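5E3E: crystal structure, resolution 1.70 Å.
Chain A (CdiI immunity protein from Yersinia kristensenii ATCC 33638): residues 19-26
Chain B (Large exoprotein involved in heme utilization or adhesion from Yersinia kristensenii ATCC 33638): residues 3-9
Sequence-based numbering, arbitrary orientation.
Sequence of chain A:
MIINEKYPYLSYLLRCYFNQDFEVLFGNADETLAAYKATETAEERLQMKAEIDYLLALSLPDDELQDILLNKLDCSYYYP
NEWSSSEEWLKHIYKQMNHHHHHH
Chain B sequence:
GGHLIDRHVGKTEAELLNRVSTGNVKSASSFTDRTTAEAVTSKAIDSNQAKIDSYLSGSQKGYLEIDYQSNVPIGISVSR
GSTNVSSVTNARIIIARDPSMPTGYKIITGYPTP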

# COMPACT_ATOMS: atom_id res chain seq x y z
N ASN A 19 0.88 3.16 1.53
CA ASN A 19 -0.23 2.49 2.18
C ASN A 19 -1.20 3.53 2.78
O ASN A 19 -0.93 4.71 2.79
N GLN A 20 -2.38 3.09 3.23
CA GLN A 20 -3.38 4.03 3.73
C GLN A 20 -2.89 4.86 4.92
O GLN A 20 -3.46 5.93 5.21
N ASP A 21 -1.88 4.37 5.61
CA ASP A 21 -1.33 5.05 6.77
C ASP A 21 -0.04 5.83 6.50
O ASP A 21 0.67 6.19 7.45
N PHE A 22 0.24 6.18 5.26
CA PHE A 22 1.52 6.86 4.92
C PHE A 22 1.75 8.18 5.67
O PHE A 22 2.87 8.49 6.01
N GLU A 23 0.68 8.94 5.91
CA GLU A 23 0.84 10.22 6.63
C GLU A 23 1.30 10.03 8.07
O GLU A 23 2.05 10.86 8.61
N VAL A 24 0.88 8.93 8.69
CA VAL A 24 1.25 8.63 10.10
C VAL A 24 2.62 7.96 10.20
O VAL A 24 3.44 8.28 11.07
N LEU A 25 2.90 7.06 9.26
CA LEU A 25 4.18 6.37 9.24
C LEU A 25 5.32 7.22 8.78
O LEU A 25 6.40 7.17 9.36
N PHE A 26 5.10 7.99 7.71
CA PHE A 26 6.21 8.68 7.06
C PHE A 26 6.05 10.19 6.97
O PHE A 26 7.02 10.94 7.07
N HIS B 3 -0.41 0.86 17.36
CA HIS B 3 -0.42 -0.21 16.34
C HIS B 3 -1.35 0.24 15.22
O HIS B 3 -2.57 0.36 15.45
N LEU B 4 -0.78 0.51 14.05
CA LEU B 4 -1.55 1.17 12.99
C LEU B 4 -2.70 0.34 12.44
O LEU B 4 -3.66 0.90 11.92
N ILE B 5 -2.63 -0.96 12.59
CA ILE B 5 -3.77 -1.78 12.17
C ILE B 5 -5.04 -1.31 12.89
O ILE B 5 -6.14 -1.46 12.37
N ASP B 6 -4.90 -0.70 14.08
CA ASP B 6 -6.08 -0.29 14.84
C ASP B 6 -6.82 0.87 14.19
O ASP B 6 -8.01 1.11 14.52
N ARG B 7 -6.15 1.57 13.28
CA ARG B 7 -6.81 2.60 12.45
C ARG B 7 -7.80 1.96 11.45
O ARG B 7 -8.56 2.67 10.76
N HIS B 8 -7.80 0.64 11.38
CA HIS B 8 -8.57 -0.15 10.37
C HIS B 8 -9.33 -1.29 11.03
O HIS B 8 -9.56 -2.34 10.41
N VAL B 9 -9.70 -1.10 12.29
CA VAL B 9 -10.59 -2.05 12.99
C VAL B 9 -11.81 -1.34 13.58
O VAL B 9 -11.69 -0.43 14.42

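The polar part of this contact converges on one carboxylate. D21(A) sits at the N-cap position before helix 22-25, but its side chain makes no capping bond; with CA-to-CB directed toward chain B and chi1 at -51° (m), it turns its OD1 to donors on chain B, while OD2 is hydrogen-bonded elsewhere in the structure. Its OD1 accepts from R7(B) NE at 2.7 Å, with an N-H...acceptor angle of 156°, and this charged pair is a salt bridge. R7(B) NH2 adds a weak bond to the same D21(A) OD1, at 3.1 Å and 134°. A third donor, H8(B) NE2, reaches D21(A) OD1 at 2.6 Å and 158°. For both the guanidinium and the imidazole, OD1 lies at the edge, near the plane, where their N-H groups point.

The two donor residues are consecutive, and their backbone is held by local bonds: R7(B) N to L4(B) O and H8(B) N to I5(B) O, both at 2.9 Å. R7(B) bends through m, t and p at chi1 to chi3, while H8(B) has chi1 m. On the chain A side, D21(A) N donates to N19(A) OD1 at 2.7 Å, within the type I turn from N19(A) to F22(A). Q20(A), with chi1 m and chi2 t, also points toward chain B, and its OE1 lies 3.3 Å from H8(B) CE1.

Apolar packing centres on L4(B), which has the largest covered area of any residue here, 81 Å². Its m,t rotamer places CD2 3.8 Å from V24(A) CG1 and CD1 3.3 Å from L25(A) CG. V24(A) points toward chain B with chi1 t; L25(A) starts sideways, yet its m,t side chain ends nearer. V24(A) CG2 also covers one face of the R7(B) guanidinium, 4.1 Å from CZ of R7(B), while D21(A) OD1 and Q20(A) O lie at its edge, near the plane. F22(A) and I5(B) point away and make no contact.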

# COMPACT_ATOMS: atom_id res chain seq x y z
CB ASN A 19 0.27 1.47 3.22
CG ASN A 19 0.92 2.12 4.40
OD1 ASN A 19 0.27 2.83 5.16
ND2 ASN A 19 2.22 1.89 4.58
CB GLN A 20 -4.65 3.29 4.16
CG GLN A 20 -5.45 2.77 2.99
CD GLN A 20 -6.75 2.09 3.41
OE1 GLN A 20 -7.39 2.47 4.40
NE2 GLN A 20 -7.16 1.10 2.63
CB ASP A 21 -1.07 4.03 7.86
CG ASP A 21 -2.28 3.17 8.14
OD1 ASP A 21 -3.38 3.71 8.29
OD2 ASP A 21 -2.14 1.95 8.19
CB PHE A 22 1.69 7.04 3.41
CG PHE A 22 0.91 8.18 2.81
CD1 PHE A 22 -0.39 7.99 2.40
CD2 PHE A 22 1.50 9.43 2.61
CE1 PHE A 22 -1.12 9.03 1.81
CE2 PHE A 22 0.78 10.47 2.04
CZ PHE A 22 -0.55 10.27 1.67
CB GLU A 23 -0.45 11.04 6.57
CG GLU A 23 -0.69 11.69 5.23
CD GLU A 23 0.04 13.00 5.02
OE1 GLU A 23 0.77 13.48 5.94
OE2 GLU A 23 -0.16 13.61 3.95
CB VAL A 24 0.17 7.76 10.76
CG1 VAL A 24 0.46 7.69 12.25
CG2 VAL A 24 -1.19 8.36 10.48
CB LEU A 25 4.15 5.16 8.29
CG LEU A 25 3.48 3.93 8.82
CD1 LEU A 25 3.17 3.00 7.63
CD2 LEU A 25 4.36 3.26 9.87
CB PHE A 26 6.41 8.13 5.65
CG PHE A 26 6.53 6.63 5.58
CD1 PHE A 26 7.61 5.98 6.18
CD2 PHE A 26 5.59 5.87 4.91
CE1 PHE A 26 7.76 4.60 6.07
CE2 PHE A 26 5.72 4.50 4.81
CZ PHE A 26 6.81 3.85 5.38
CB HIS B 3 -0.91 -1.53 16.94
CG HIS B 3 -0.05 -2.01 18.07
ND1 HIS B 3 1.29 -2.31 17.90
CD2 HIS B 3 -0.32 -2.22 19.38
CE1 HIS B 3 1.81 -2.68 19.07
NE2 HIS B 3 0.85 -2.65 19.97
CB LEU B 4 -0.67 1.66 11.85
CG LEU B 4 0.35 2.74 12.29
CD1 LEU B 4 1.21 3.14 11.13
CD2 LEU B 4 -0.29 3.98 12.89
CB ILE B 5 -3.54 -3.29 12.40
CG1 ILE B 5 -4.57 -4.15 11.68
CG2 ILE B 5 -3.49 -3.64 13.89
CD1 ILE B 5 -4.02 -5.47 11.23
CB ASP B 6 -5.72 0.03 16.30
CG ASP B 6 -5.22 -1.19 17.06
OD1 ASP B 6 -5.61 -2.33 16.70
OD2 ASP B 6 -4.41 -1.04 18.01
CB ARG B 7 -5.77 3.41 11.67
CG ARG B 7 -4.90 4.24 12.58
CD ARG B 7 -3.66 4.77 11.91
NE ARG B 7 -3.90 5.15 10.54
CZ ARG B 7 -4.64 6.18 10.12
NH1 ARG B 7 -5.26 6.96 10.98
NH2 ARG B 7 -4.77 6.40 8.81
CB HIS B 8 -7.63 -0.69 9.29
CG HIS B 8 -6.78 0.37 8.70
ND1 HIS B 8 -7.23 1.23 7.74
CD2 HIS B 8 -5.51 0.76 8.99
CE1 HIS B 8 -6.27 2.09 7.43
NE2 HIS B 8 -5.23 1.85 8.20
CB VAL B 9 -9.89 -2.86 14.11
CG1 VAL B 9 -10.87 -3.87 14.73
CG2 VAL B 9 -8.67 -3.61 13.59